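Local coordinates for putative alpha/beta hydrolase FOLD protein (PDB 5A62) that probably hydrolyses carboxylic esters, as an archaeal member of the alpha/beta hydrolase fold family, at residues 12-17 and 34-39; 24-29 and 44-49; 56-61 and 102-107. All coordinates share one frame; numbering follows the deposited sequence. Where two conformers were deposited one is given.

Interaction 1: 12-17 and 34-39; sequences STYYED and GNILIW
Strand 12-18, near one edge of the central sheet of the alpha/beta hydrolase fold, meets the loop that runs from strand 25-29 to helix 40-48, and I36 of that loop's short 3-10 turn makes the contact on the loop side. The isoleucine uses its two branches on two different partners. Its CD1 methyl lies at the edge of the Y14 ring, near the ring plane, with I36 CD1 3.7 Å from Y14 CE2 and equally far from CD2; the two side chains cross at about a right angle. The Y14 ring gets there because its CG stands anti to the backbone N (chi1 -179°). The other branch of I36 turns to E16, where OE1 of the carboxylate lies 3.6 Å from I36 CG2. Y14 and E16, two residues apart on one side of the strand, are tied together by a hydrogen bond from Y14 OH to E16 OE2 of 2.7 Å, which uses the anti lone pair of OE2. On the loop side, N35 OD1 accepts from L37 N at 3.0 Å, an Asx turn that opens the 3-10 segment. R63 adds a cation-pi contact to Y14. No hydrogen bond joins the two segments, so the contact rests on van der Waals packing, and the phenol-carboxylate bond probably limits rotation of the two strand side chains that receive the isoleucine.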
ATOM      1  N   SER A  12      -6.537 -18.362   3.589  1.00 10.09           N
ATOM      2  CA  SER A  12      -7.393 -19.484   3.140  1.00 11.03           C
ATOM      3  C   SER A  12      -8.338 -18.964   2.061  1.00  9.87           C
ATOM      4  O   SER A  12      -9.333 -18.317   2.337  1.00 10.89           O
ATOM      5  CB  SER A  12      -8.134 -20.020   4.284  1.00 12.93           C
ATOM      6  OG  SER A  12      -8.842 -21.146   3.923  1.00 17.02           O
ATOM      7  N   THR A  13      -7.991 -19.254   0.814  1.00  8.86           N
ATOM      8  CA  THR A  13      -8.729 -18.803  -0.329  1.00  9.15           C
ATOM      9  C   THR A  13      -9.909 -19.668  -0.565  1.00  8.94           C
ATOM     10  O   THR A  13      -9.781 -20.893  -0.799  1.00  9.64           O
ATOM     11  CB  THR A  13      -7.844 -18.870  -1.580  1.00  9.80           C
ATOM     12  OG1 THR A  13      -6.770 -17.891  -1.439  1.00 10.72           O
ATOM     13  CG2 THR A  13      -8.606 -18.625  -2.823  1.00  9.77           C
ATOM     14  N   TYR A  14     -11.078 -19.075  -0.589  1.00  8.29           N
ATOM     15  CA  TYR A  14     -12.275 -19.744  -1.049  1.00  8.72           C
ATOM     16  C   TYR A  14     -12.323 -19.759  -2.526  1.00  9.68           C
ATOM     17  O   TYR A  14     -12.145 -18.705  -3.186  1.00  9.83           O
ATOM     18  CB  TYR A  14     -13.554 -19.103  -0.518  1.00  8.91           C
ATOM     19  CG  TYR A  14     -14.777 -19.800  -0.960  1.00 10.23           C
ATOM     20  CD1 TYR A  14     -15.233 -20.946  -0.278  1.00 11.71           C
ATOM     21  CD2 TYR A  14     -15.441 -19.409  -2.080  1.00 11.02           C
ATOM     22  CE1 TYR A  14     -16.354 -21.635  -0.771  1.00 12.10           C
ATOM     23  CE2 TYR A  14     -16.565 -20.072  -2.542  1.00 11.56           C
ATOM     24  CZ  TYR A  14     -16.968 -21.180  -1.862  1.00 12.34           C
ATOM     25  OH  TYR A  14     -18.062 -21.890  -2.353  1.00 14.46           O
ATOM     26  N   TYR A  15     -12.574 -20.914  -3.112  1.00  9.61           N
ATOM     27  CA  TYR A  15     -12.719 -21.068  -4.535  1.00 10.12           C
ATOM     28  C   TYR A  15     -13.779 -22.032  -4.922  1.00 10.35           C
ATOM     29  O   TYR A  15     -14.193 -22.804  -4.084  1.00 10.53           O
ATOM     30  CB  TYR A  15     -11.373 -21.458  -5.182  1.00 10.38           C
ATOM     31  CG  TYR A  15     -11.000 -22.896  -4.922  1.00 10.77           C
ATOM     32  CD1 TYR A  15     -10.301 -23.284  -3.818  1.00 10.82           C
ATOM     33  CD2 TYR A  15     -11.338 -23.834  -5.882  1.00 12.31           C
ATOM     34  CE1 TYR A  15      -9.972 -24.599  -3.579  1.00 12.76           C
ATOM     35  CE2 TYR A  15     -11.073 -25.172  -5.632  1.00 12.80           C
ATOM     36  CZ  TYR A  15     -10.384 -25.533  -4.502  1.00 13.46           C
ATOM     37  OH  TYR A  15     -10.008 -26.866  -4.215  1.00 17.02           O
ATOM     38  N   GLU A  16     -14.188 -21.974  -6.181  1.00 10.17           N
ATOM     39  CA  GLU A  16     -15.103 -22.996  -6.810  1.00 10.36           C
ATOM     40  C   GLU A  16     -14.502 -23.377  -8.111  1.00 12.19           C
ATOM     41  O   GLU A  16     -13.916 -22.607  -8.835  1.00 12.17           O
ATOM     42  CB  GLU A  16     -16.500 -22.491  -6.970  1.00 10.95           C
ATOM     43  CG  GLU A  16     -17.154 -22.131  -5.666  1.00 11.88           C
ATOM     44  CD  GLU A  16     -18.480 -21.416  -5.825  1.00 13.61           C
ATOM     45  OE1 GLU A  16     -18.932 -21.118  -6.946  1.00 15.80           O
ATOM     46  OE2 GLU A  16     -19.099 -21.103  -4.762  1.00 16.70           O
ATOM     47  N   ASP A  17     -14.654 -24.670  -8.446  1.00 11.99           N
ATOM     48  CA  ASP A  17     -14.128 -25.282  -9.663  1.00 13.68           C
ATOM     49  C   ASP A  17     -15.291 -25.989 -10.304  1.00 14.61           C
ATOM     50  O   ASP A  17     -15.684 -27.110  -9.851  1.00 16.93           O
ATOM     51  CB  ASP A  17     -13.013 -26.241  -9.296  1.00 15.02           C
ATOM     52  CG  ASP A  17     -12.341 -26.897 -10.501  1.00 19.15           C
ATOM     53  OD1 ASP A  17     -12.775 -26.735 -11.633  1.00 19.44           O
ATOM     54  OD2 ASP A  17     -11.360 -27.630 -10.260  1.00 21.37           O
ATOM     55  N   GLY A  34     -16.113  -7.095  -4.681  1.00  7.99           N
ATOM     56  CA  GLY A  34     -16.853  -8.221  -5.295  1.00  8.30           C
ATOM     57  C   GLY A  34     -16.507  -9.520  -4.624  1.00  8.63           C
ATOM     58  O   GLY A  34     -15.794  -9.605  -3.622  1.00  8.54           O
ATOM     59  N   ASN A  35     -17.048 -10.596  -5.179  1.00  8.33           N
ATOM     60  CA  ASN A  35     -16.866 -11.940  -4.710  1.00  9.02           C
ATOM     61  C   ASN A  35     -17.529 -12.830  -5.730  1.00  9.18           C
ATOM     62  O   ASN A  35     -17.960 -12.374  -6.791  1.00  9.29           O
ATOM     63  CB  ASN A  35     -17.356 -12.079  -3.309  1.00  9.42           C
ATOM     64  CG  ASN A  35     -18.748 -11.620  -3.165  1.00  9.63           C
ATOM     65  OD1 ASN A  35     -19.641 -12.094  -3.895  1.00  9.98           O
ATOM     66  ND2 ASN A  35     -18.977 -10.651  -2.302  1.00  9.34           N
ATOM     67  N   ILE A  36     -17.571 -14.143  -5.456  1.00  9.96           N
ATOM     68  CA  ILE A  36     -18.054 -15.084  -6.491  1.00 10.50           C
ATOM     69  C   ILE A  36     -19.532 -14.862  -6.759  1.00 11.32           C
ATOM     70  O   ILE A  36     -20.005 -15.179  -7.846  1.00 11.91           O
ATOM     71  CB  ILE A  36     -17.801 -16.503  -6.080  1.00 11.30           C
ATOM     72  CG1 ILE A  36     -16.316 -16.785  -6.194  1.00 12.62           C
ATOM     73  CG2 ILE A  36     -18.610 -17.486  -6.930  1.00 12.32           C
ATOM     74  CD1 ILE A  36     -15.850 -17.984  -5.467  1.00 13.87           C
ATOM     75  N   LEU A  37     -20.255 -14.243  -5.838  1.00 10.48           N
ATOM     76  CA  LEU A  37     -21.674 -13.931  -6.104  1.00 10.95           C
ATOM     77  C   LEU A  37     -21.873 -13.031  -7.299  1.00 12.36           C
ATOM     78  O   LEU A  37     -22.948 -13.040  -7.926  1.00 14.53           O
ATOM     79  CB  LEU A  37     -22.370 -13.407  -4.857  1.00 12.45           C
ATOM     80  CG  LEU A  37     -22.155 -14.267  -3.585  1.00 15.10           C
ATOM     81  CD1 LEU A  37     -22.805 -13.629  -2.365  1.00 16.93           C
ATOM     82  CD2 LEU A  37     -22.522 -15.710  -3.815  1.00 17.82           C
ATOM     83  N   ILE A  38     -20.882 -12.225  -7.675  1.00 10.66           N
ATOM     84  CA  ILE A  38     -21.028 -11.305  -8.792  1.00 11.20           C
ATOM     85  C   ILE A  38     -21.033 -12.058 -10.097  1.00 13.27           C
ATOM     86  O   ILE A  38     -21.428 -11.489 -11.098  1.00 14.30           O
ATOM     87  CB  ILE A  38     -19.903 -10.236  -8.754  1.00 12.85           C
ATOM     88  CG1 ILE A  38     -20.399  -8.890  -9.292  1.00 14.22           C
ATOM     89  CG2 ILE A  38     -18.638 -10.674  -9.461  1.00 11.84           C
ATOM     90  CD1 ILE A  38     -19.379  -7.766  -9.195  1.00 15.62           C
ATOM     91  N   TRP A  39     -20.604 -13.329 -10.105  1.00 12.38           N
ATOM     92  CA  TRP A  39     -20.352 -14.126 -11.324  1.00 13.53           C
ATOM     93  C   TRP A  39     -21.419 -15.171 -11.574  1.00 16.13           C
ATOM     94  O   TRP A  39     -21.269 -16.061 -12.433  1.00 15.35           O
ATOM     95  CB  TRP A  39     -18.970 -14.792 -11.273  1.00 12.47           C
ATOM     96  CG  TRP A  39     -17.779 -13.913 -11.288  1.00 12.58           C
ATOM     97  CD1 TRP A  39     -16.685 -13.927 -10.396  1.00 11.71           C
ATOM     98  CD2 TRP A  39     -17.390 -12.985 -12.321  1.00 12.58           C
ATOM     99  NE1 TRP A  39     -15.772 -13.014 -10.782  1.00 12.83           N
ATOM    100  CE2 TRP A  39     -16.126 -12.463 -11.974  1.00 12.91           C
ATOM    101  CE3 TRP A  39     -17.967 -12.551 -13.503  1.00 14.65           C
ATOM    102  CZ2 TRP A  39     -15.482 -11.555 -12.735  1.00 14.11           C
ATOM    103  CZ3 TRP A  39     -17.316 -11.669 -14.271  1.00 15.45           C
ATOM    104  CH2 TRP A  39     -16.061 -11.133 -13.864  1.00 15.60           C
TER

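Interaction 2: 24-29 and 44-49; sequences YPLVLI and QLLLKS
L46 of helix 40-48 packs across L26 and L28 of strand 25-29, joining the first strand and the helix of a beta-alpha-beta unit that strand 52-56 completes. L26 and L46 cross at about a right angle, and the single methyl CD1 of L26 meets both methyls of the helical leucine: L26 CD1 is 3.8 Å from L46 CD1 and the same distance from L46 CD2. L28 comes to L46 more obliquely and more loosely, with 4.1 Å between L28 CD2 and L46 CD1. L46 CD1 thus touches two leucines that alternate along one side of the strand, while its CD2 meets L26 alone of the two. In L46 the CG is anti to the carbonyl carbon (chi1 -70°), which carries the branch toward the sheet. All three leucines are buried, and the contact is purely apolar. V53 of strand 52-56 touches both L28 and L46, and M263 and L266 of helix 256-272 also pack on L46. Just beyond, the helix closes at S49, where L45 O accepts two bonds: S49 N and S49 OG reach it from opposite faces of its carbonyl plane, with S49 OG 2.9 Å from L45 O.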
ATOM      1  N   TYR A  24     -11.768 -26.910 -21.157  1.00 17.22           N
ATOM      2  CA  TYR A  24     -10.886 -25.733 -21.198  1.00 15.15           C
ATOM      3  C   TYR A  24     -11.219 -24.781 -20.026  1.00 14.86           C
ATOM      4  O   TYR A  24     -12.370 -24.402 -19.860  1.00 14.96           O
ATOM      5  CB  TYR A  24     -11.033 -24.991 -22.536  1.00 16.35           C
ATOM      6  CG  TYR A  24     -10.031 -23.878 -22.661  1.00 17.24           C
ATOM      7  CD1 TYR A  24      -8.726 -24.121 -23.024  1.00 18.40           C
ATOM      8  CD2 TYR A  24     -10.363 -22.599 -22.232  1.00 16.92           C
ATOM      9  CE1 TYR A  24      -7.772 -23.109 -23.061  1.00 18.44           C
ATOM     10  CE2 TYR A  24      -9.446 -21.595 -22.286  1.00 15.32           C
ATOM     11  CZ  TYR A  24      -8.146 -21.816 -22.704  1.00 16.73           C
ATOM     12  OH  TYR A  24      -7.109 -20.867 -22.715  1.00 16.23           O
ATOM     13  N   PRO A  25     -10.155 -24.456 -19.253  1.00 14.74           N
ATOM     14  CA  PRO A  25     -10.391 -23.677 -18.011  1.00 13.11           C
ATOM     15  C   PRO A  25     -10.357 -22.157 -18.174  1.00 11.91           C
ATOM     16  O   PRO A  25      -9.445 -21.601 -18.768  1.00 12.35           O
ATOM     17  CB  PRO A  25      -9.254 -24.112 -17.152  1.00 14.89           C
ATOM     18  CG  PRO A  25      -8.126 -24.339 -18.116  1.00 16.10           C
ATOM     19  CD  PRO A  25      -8.765 -24.903 -19.330  1.00 15.89           C
ATOM     20  N   LEU A  26     -11.387 -21.566 -17.619  1.00 11.18           N
ATOM     21  CA  LEU A  26     -11.532 -20.112 -17.519  1.00 11.36           C
ATOM     22  C   LEU A  26     -11.503 -19.758 -16.047  1.00 10.76           C
ATOM     23  O   LEU A  26     -12.124 -20.429 -15.222  1.00 12.57           O
ATOM     24  CB  LEU A  26     -12.867 -19.672 -18.073  1.00 11.41           C
ATOM     25  CG  LEU A  26     -13.155 -19.996 -19.557  1.00 12.51           C
ATOM     26  CD1 LEU A  26     -14.477 -19.477 -20.000  1.00 13.49           C
ATOM     27  CD2 LEU A  26     -12.098 -19.506 -20.495  1.00 12.92           C
ATOM     28  N   VAL A  27     -10.763 -18.700 -15.721  1.00  9.70           N
ATOM     29  CA  VAL A  27     -10.615 -18.220 -14.369  1.00  9.09           C
ATOM     30  C   VAL A  27     -11.239 -16.853 -14.249  1.00  8.69           C
ATOM     31  O   VAL A  27     -10.845 -15.987 -15.026  1.00 10.56           O
ATOM     32  CB  VAL A  27      -9.112 -18.146 -14.004  1.00 10.10           C
ATOM     33  CG1 VAL A  27      -8.918 -17.649 -12.582  1.00 11.33           C
ATOM     34  CG2 VAL A  27      -8.431 -19.503 -14.215  1.00 11.74           C
ATOM     35  N   LEU A  28     -12.143 -16.701 -13.321  1.00  8.82           N
ATOM     36  CA  LEU A  28     -12.903 -15.464 -13.115  1.00  8.73           C
ATOM     37  C   LEU A  28     -12.359 -14.765 -11.900  1.00  8.72           C
ATOM     38  O   LEU A  28     -12.295 -15.351 -10.820  1.00 10.64           O
ATOM     39  CB  LEU A  28     -14.400 -15.641 -12.954  1.00  9.25           C
ATOM     40  CG  LEU A  28     -15.031 -16.546 -13.995  1.00 11.13           C
ATOM     41  CD1 LEU A  28     -16.512 -16.639 -13.755  1.00 11.91           C
ATOM     42  CD2 LEU A  28     -14.826 -16.057 -15.374  1.00 13.85           C
ATOM     43  N   ILE A  29     -12.011 -13.471 -12.051  1.00  8.22           N
ATOM     44  CA  ILE A  29     -11.440 -12.677 -10.939  1.00  8.34           C
ATOM     45  C   ILE A  29     -12.256 -11.424 -10.740  1.00  7.48           C
ATOM     46  O   ILE A  29     -12.333 -10.572 -11.633  1.00  8.17           O
ATOM     47  CB  ILE A  29      -9.974 -12.366 -11.167  1.00  8.63           C
ATOM     48  CG1 ILE A  29      -9.182 -13.586 -11.668  1.00  9.14           C
ATOM     49  CG2 ILE A  29      -9.368 -11.827  -9.909  1.00  9.23           C
ATOM     50  CD1 ILE A  29      -7.692 -13.378 -11.733  1.00 10.32           C
ATOM     51  N   GLN A  44     -22.868 -19.896 -15.017  1.00 18.10           N
ATOM     52  CA  GLN A  44     -23.875 -20.701 -15.743  1.00 19.90           C
ATOM     53  C   GLN A  44     -23.699 -20.588 -17.227  1.00 19.62           C
ATOM     54  O   GLN A  44     -23.722 -21.611 -17.914  1.00 18.94           O
ATOM     55  CB  GLN A  44     -25.301 -20.302 -15.324  1.00 25.29           C
ATOM     56  CG  GLN A  44     -25.590 -20.692 -13.871  1.00 28.12           C
ATOM     57  CD  GLN A  44     -25.103 -22.102 -13.473  1.00 35.85           C
ATOM     58  OE1 GLN A  44     -24.418 -22.290 -12.461  1.00 42.35           O
ATOM     59  NE2 GLN A  44     -25.436 -23.101 -14.296  1.00 37.97           N
ATOM     60  N   LEU A  45     -23.471 -19.407 -17.762  1.00 18.21           N
ATOM     61  CA  LEU A  45     -23.317 -19.238 -19.199  1.00 17.65           C
ATOM     62  C   LEU A  45     -22.093 -19.987 -19.705  1.00 18.73           C
ATOM     63  O   LEU A  45     -22.121 -20.648 -20.745  1.00 20.25           O
ATOM     64  CB  LEU A  45     -23.241 -17.742 -19.540  1.00 20.22           C
ATOM     65  CG  LEU A  45     -22.775 -17.383 -20.929  1.00 23.44           C
ATOM     66  CD1 LEU A  45     -23.865 -17.710 -21.919  1.00 25.81           C
ATOM     67  CD2 LEU A  45     -22.406 -15.906 -20.989  1.00 24.53           C
ATOM     68  N   LEU A  46     -20.988 -19.941 -18.962  1.00 14.88           N
ATOM     69  CA  LEU A  46     -19.759 -20.478 -19.437  1.00 14.92           C
ATOM     70  C   LEU A  46     -19.773 -21.978 -19.319  1.00 16.18           C
ATOM     71  O   LEU A  46     -19.199 -22.659 -20.156  1.00 17.23           O
ATOM     72  CB  LEU A  46     -18.571 -19.823 -18.661  1.00 13.30           C
ATOM     73  CG  LEU A  46     -18.414 -18.353 -19.055  1.00 13.60           C
ATOM     74  CD1 LEU A  46     -17.341 -17.747 -18.141  1.00 13.71           C
ATOM     75  CD2 LEU A  46     -18.025 -18.113 -20.489  1.00 13.89           C
ATOM     76  N   LEU A  47     -20.405 -22.490 -18.285  1.00 16.96           N
ATOM     77  CA  LEU A  47     -20.596 -23.958 -18.188  1.00 19.66           C
ATOM     78  C   LEU A  47     -21.437 -24.476 -19.330  1.00 21.23           C
ATOM     79  O   LEU A  47     -21.095 -25.540 -19.897  1.00 21.69           O
ATOM     80  CB  LEU A  47     -21.289 -24.344 -16.906  1.00 20.11           C
ATOM     81  CG  LEU A  47     -20.492 -24.211 -15.662  1.00 20.78           C
ATOM     82  CD1 LEU A  47     -21.390 -24.393 -14.443  1.00 23.40           C
ATOM     83  CD2 LEU A  47     -19.280 -25.138 -15.696  1.00 21.16           C
ATOM     84  N   LYS A  48     -22.500 -23.763 -19.684  1.00 22.19           N
ATOM     85  CA  LYS A  48     -23.364 -24.207 -20.813  1.00 25.17           C
ATOM     86  C   LYS A  48     -22.602 -24.164 -22.140  1.00 23.83           C
ATOM     87  O   LYS A  48     -22.875 -24.925 -23.105  1.00 24.20           O
ATOM     88  CB  LYS A  48     -24.616 -23.341 -20.908  1.00 28.49           C
ATOM     89  CG  LYS A  48     -25.509 -23.499 -19.717  1.00 35.15           C
ATOM     90  CD  LYS A  48     -26.919 -22.989 -19.931  1.00 40.69           C
ATOM     91  CE  LYS A  48     -27.718 -23.215 -18.641  1.00 46.54           C
ATOM     92  NZ  LYS A  48     -29.030 -22.519 -18.685  1.00 51.66           N
ATOM     93  N   SER A  49     -21.597 -23.304 -22.246  1.00 21.87           N
ATOM     94  CA  SER A  49     -20.758 -23.265 -23.376  1.00 25.11           C
ATOM     95  C   SER A  49     -19.602 -24.272 -23.369  1.00 23.22           C
ATOM     96  O   SER A  49     -18.763 -24.187 -24.240  1.00 28.37           O
ATOM     97  CB  SER A  49     -20.195 -21.860 -23.531  1.00 27.58           C
ATOM     98  OG  SER A  49     -21.243 -20.907 -23.512  1.00 30.44           O
TER

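Interaction 3: 56-61 and 102-107; sequences YELRGH and GIISSM
L58 reaches tip to tip against I104, its CD2 methyl 3.9 Å from I104 CD1, in the interior of the alpha/beta hydrolase fold. The leucine belongs to the loop that leaves strand 52-56, the isoleucine to helix 100-111, which begins within a GxSxG sequence (G97, S99, G101) consistent with the nucleophile elbow of this fold; the I104 side chain touches residues of this presumed elbow. In I104, CG1 stands anti to the carbonyl carbon (chi1 -70°) and takes CD1 out to L58, whereas I104 CG2 lies 4.2 Å from Y56 OH, a loose van der Waals approach and not a hydrogen bond.

The loop bearing L58 is shaped by its own bonds. L58 to H61 form a type II beta turn, closed by H61 N on L58 O, with G60 at the positive phi that glycine favours. H61 then folds back on the turn: its ND1 donates to R59 O at 2.9 Å and 167°, nearly straight and with the acceptor in the imidazole plane, although the nitrogen lies above the plane of the R59 carbonyl. With NE2 bonded to G33 N, both nitrogens of the ring are engaged and its rotation is fixed. On the helix, S105 OG bonds to G102 O at 2.8 Å, so the buried S105 hydroxyl finds its partner in the helix backbone.

Helix 74-87 borders both sides of the contact: L84 meets Y56, M74 meets I104 and D80 forms a salt bridge with R59. Y56, at the end of strand 52-56, also packs on T13 and Y15 of the neighbouring strand 12-18, while the loop after it faces helices 74-87 and 100-111.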
ATOM      1  N   TYR A  56     -12.635 -17.477  -7.604  1.00  8.53           N
ATOM      2  CA  TYR A  56     -12.111 -17.404  -6.272  1.00  8.66           C
ATOM      3  C   TYR A  56     -12.343 -16.062  -5.649  1.00  7.95           C
ATOM      4  O   TYR A  56     -12.670 -15.113  -6.341  1.00  8.56           O
ATOM      5  CB  TYR A  56     -10.653 -17.874  -6.166  1.00  8.71           C
ATOM      6  CG  TYR A  56      -9.671 -16.848  -6.661  1.00  8.84           C
ATOM      7  CD1 TYR A  56      -9.496 -16.599  -8.016  1.00  9.06           C
ATOM      8  CD2 TYR A  56      -8.898 -16.114  -5.788  1.00  9.12           C
ATOM      9  CE1 TYR A  56      -8.560 -15.688  -8.436  1.00  9.04           C
ATOM     10  CE2 TYR A  56      -7.977 -15.225  -6.205  1.00  9.46           C
ATOM     11  CZ  TYR A  56      -7.859 -14.978  -7.542  1.00  9.48           C
ATOM     12  OH  TYR A  56      -6.913 -14.103  -7.964  1.00  9.76           O
ATOM     13  N   GLU A  57     -12.238 -15.982  -4.348  1.00  7.50           N
ATOM     14  CA  GLU A  57     -12.408 -14.765  -3.611  1.00  7.41           C
ATOM     15  C   GLU A  57     -11.068 -14.266  -3.143  1.00  7.99           C
ATOM     16  O   GLU A  57     -10.283 -14.951  -2.518  1.00  8.08           O
ATOM     17  CB  GLU A  57     -13.443 -14.942  -2.503  1.00  7.69           C
ATOM     18  CG  GLU A  57     -14.830 -15.121  -3.119  1.00  8.31           C
ATOM     19  CD  GLU A  57     -15.990 -15.545  -2.300  1.00  9.03           C
ATOM     20  OE1 GLU A  57     -15.843 -15.964  -1.150  1.00  9.43           O
ATOM     21  OE2 GLU A  57     -17.097 -15.384  -2.862  1.00  9.12           O
ATOM     22  N   LEU A  58     -10.811 -12.987  -3.467  1.00  7.40           N
ATOM     23  CA  LEU A  58      -9.638 -12.267  -3.029  1.00  7.39           C
ATOM     24  C   LEU A  58      -9.519 -12.138  -1.531  1.00  6.77           C
ATOM     25  O   LEU A  58     -10.496 -12.200  -0.820  1.00  6.74           O
ATOM     26  CB  LEU A  58      -9.637 -10.871  -3.632  1.00  8.79           C
ATOM     27  CG  LEU A  58      -9.581 -10.810  -5.148  1.00  9.06           C
ATOM     28  CD1 LEU A  58      -9.634  -9.314  -5.558  1.00  9.92           C
ATOM     29  CD2 LEU A  58      -8.432 -11.520  -5.765  1.00  9.85           C
ATOM     30  N   ARG A  59      -8.313 -11.872  -1.040  1.00  7.13           N
ATOM     31  CA  ARG A  59      -8.064 -11.668   0.398  1.00  6.83           C
ATOM     32  C   ARG A  59      -9.083 -10.751   0.985  1.00  7.18           C
ATOM     33  O   ARG A  59      -9.366  -9.636   0.440  1.00  7.32           O
ATOM     34  CB  ARG A  59      -6.694 -11.064   0.671  1.00  8.10           C
ATOM     35  CG  ARG A  59      -5.576 -11.997   0.268  1.00  8.26           C
ATOM     36  CD  ARG A  59      -4.273 -11.497   0.768  1.00  9.71           C
ATOM     37  NE  ARG A  59      -3.178 -12.332   0.271  1.00  9.21           N
ATOM     38  CZ  ARG A  59      -1.945 -12.298   0.759  1.00  9.95           C
ATOM     39  NH1 ARG A  59      -1.658 -11.532   1.801  1.00 10.26           N
ATOM     40  NH2 ARG A  59      -1.046 -13.118   0.188  1.00 10.90           N
ATOM     41  N   GLY A  60      -9.706 -11.173   2.060  1.00  7.62           N
ATOM     42  CA  GLY A  60     -10.594 -10.308   2.801  1.00  7.29           C
ATOM     43  C   GLY A  60     -11.952 -10.055   2.184  1.00  7.49           C
ATOM     44  O   GLY A  60     -12.737  -9.167   2.636  1.00  9.54           O
ATOM     45  N   HIS A  61     -12.279 -10.769   1.098  1.00  7.08           N
ATOM     46  CA  HIS A  61     -13.534 -10.626   0.405  1.00  7.29           C
ATOM     47  C   HIS A  61     -14.353 -11.909   0.642  1.00  8.40           C
ATOM     48  O   HIS A  61     -13.920 -13.014   0.371  1.00  8.78           O
ATOM     49  CB  HIS A  61     -13.318 -10.436  -1.081  1.00  7.08           C
ATOM     50  CG  HIS A  61     -12.811  -9.066  -1.421  1.00  6.61           C
ATOM     51  ND1 HIS A  61     -11.611  -8.539  -0.991  1.00  7.58           N
ATOM     52  CD2 HIS A  61     -13.421  -8.085  -2.118  1.00  7.05           C
ATOM     53  CE1 HIS A  61     -11.506  -7.292  -1.439  1.00  7.84           C
ATOM     54  NE2 HIS A  61     -12.590  -6.988  -2.117  1.00  7.53           N
ATOM     55  N   GLY A 102      -8.668  -7.596 -13.511  1.00 11.59           N
ATOM     56  CA  GLY A 102      -8.004  -7.293 -14.800  1.00 12.90           C
ATOM     57  C   GLY A 102      -6.542  -6.995 -14.627  1.00 11.50           C
ATOM     58  O   GLY A 102      -5.658  -7.489 -15.340  1.00 11.55           O
ATOM     59  N   ILE A 103      -6.205  -6.210 -13.601  0.50 11.15           N
ATOM     60  CA  ILE A 103      -4.869  -5.948 -13.279  0.50 10.38           C
ATOM     61  C   ILE A 103      -4.101  -7.239 -12.887  0.50  9.31           C
ATOM     62  O   ILE A 103      -2.989  -7.543 -13.340  0.50  9.94           O
ATOM     63  CB  ILE A 103      -4.810  -4.905 -12.122  0.50 10.82           C
ATOM     64  CG1 ILE A 103      -5.875  -3.810 -12.371  0.50  9.57           C
ATOM     65  CG2 ILE A 103      -3.400  -4.454 -12.155  0.50 10.90           C
ATOM     66  CD1 ILE A 103      -5.916  -2.647 -11.371  0.50  8.85           C
ATOM     67  N   ILE A 104      -4.730  -8.013 -12.002  1.00  8.83           N
ATOM     68  CA  ILE A 104      -4.172  -9.269 -11.592  1.00  8.19           C
ATOM     69  C   ILE A 104      -3.907 -10.165 -12.845  1.00  7.86           C
ATOM     70  O   ILE A 104      -2.852 -10.763 -12.916  1.00  7.66           O
ATOM     71  CB  ILE A 104      -5.112  -9.973 -10.586  1.00  8.13           C
ATOM     72  CG1 ILE A 104      -5.091  -9.177  -9.262  1.00  8.41           C
ATOM     73  CG2 ILE A 104      -4.718 -11.432 -10.401  1.00  7.93           C
ATOM     74  CD1 ILE A 104      -6.240  -9.549  -8.337  1.00  8.94           C
ATOM     75  N   SER A 105      -4.898 -10.251 -13.743  1.00  7.89           N
ATOM     76  CA  SER A 105      -4.727 -11.096 -14.920  1.00  8.51           C
ATOM     77  C   SER A 105      -3.540 -10.659 -15.724  1.00  9.09           C
ATOM     78  O   SER A 105      -2.802 -11.518 -16.250  1.00  9.20           O
ATOM     79  CB  SER A 105      -5.971 -11.154 -15.790  1.00  8.42           C
ATOM     80  OG  SER A 105      -6.253  -9.972 -16.522  1.00  9.37           O
ATOM     81  N   SER A 106      -3.338  -9.335 -15.849  1.00  8.04           N
ATOM     82  CA  SER A 106      -2.244  -8.846 -16.638  0.50  8.15           C
ATOM     83  C   SER A 106      -0.879  -9.156 -16.026  1.00  9.08           C
ATOM     84  O   SER A 106       0.061  -9.574 -16.716  1.00  8.95           O
ATOM     85  CB  SER A 106      -2.474  -7.366 -16.929  0.50  7.89           C
ATOM     86  OG  SER A 106      -2.225  -6.557 -15.795  0.50  7.77           O
ATOM     87  N   MET A 107      -0.756  -9.049 -14.713  1.00  8.96           N
ATOM     88  CA  MET A 107       0.480  -9.364 -14.056  1.00  8.59           C
ATOM     89  C   MET A 107       0.759 -10.850 -14.044  1.00  8.01           C
ATOM     90  O   MET A 107       1.893 -11.293 -14.188  1.00  9.30           O
ATOM     91  CB  MET A 107       0.438  -8.865 -12.581  1.00  8.85           C
ATOM     92  CG  MET A 107       0.482  -7.346 -12.484  1.00  9.37           C
ATOM     93  SD  MET A 107       0.442  -6.735 -10.792  1.00 11.43           S
ATOM     94  CE  MET A 107       1.971  -7.312 -10.209  1.00 13.08           C
TER

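How the interactions relate
The three contacts involve three neighbouring strands of the central sheet, 12-18, 52-56 and 25-29. Along the chain, interactions 1 and 2 alternate their segments, and interaction 3 opens only after both have closed. Interactions 1 and 3 lie closest, about 10 Å between centres, and are joined by two probable hydrogen bonds, I36 N to E57 OE2 at 2.9 Å and Y14 O with E57 N at 3.0 Å. Interaction 2, about 13 Å from interaction 1, meets it where W39 packs on L28 and I29. Some 17 Å separates the centres of interactions 2 and 3, yet I29 spans them, touching Y56, L58 and I104. Strand 25-29 thus lies between helix 40-48, packed on L26 and L28, and helix 100-111, met by I29.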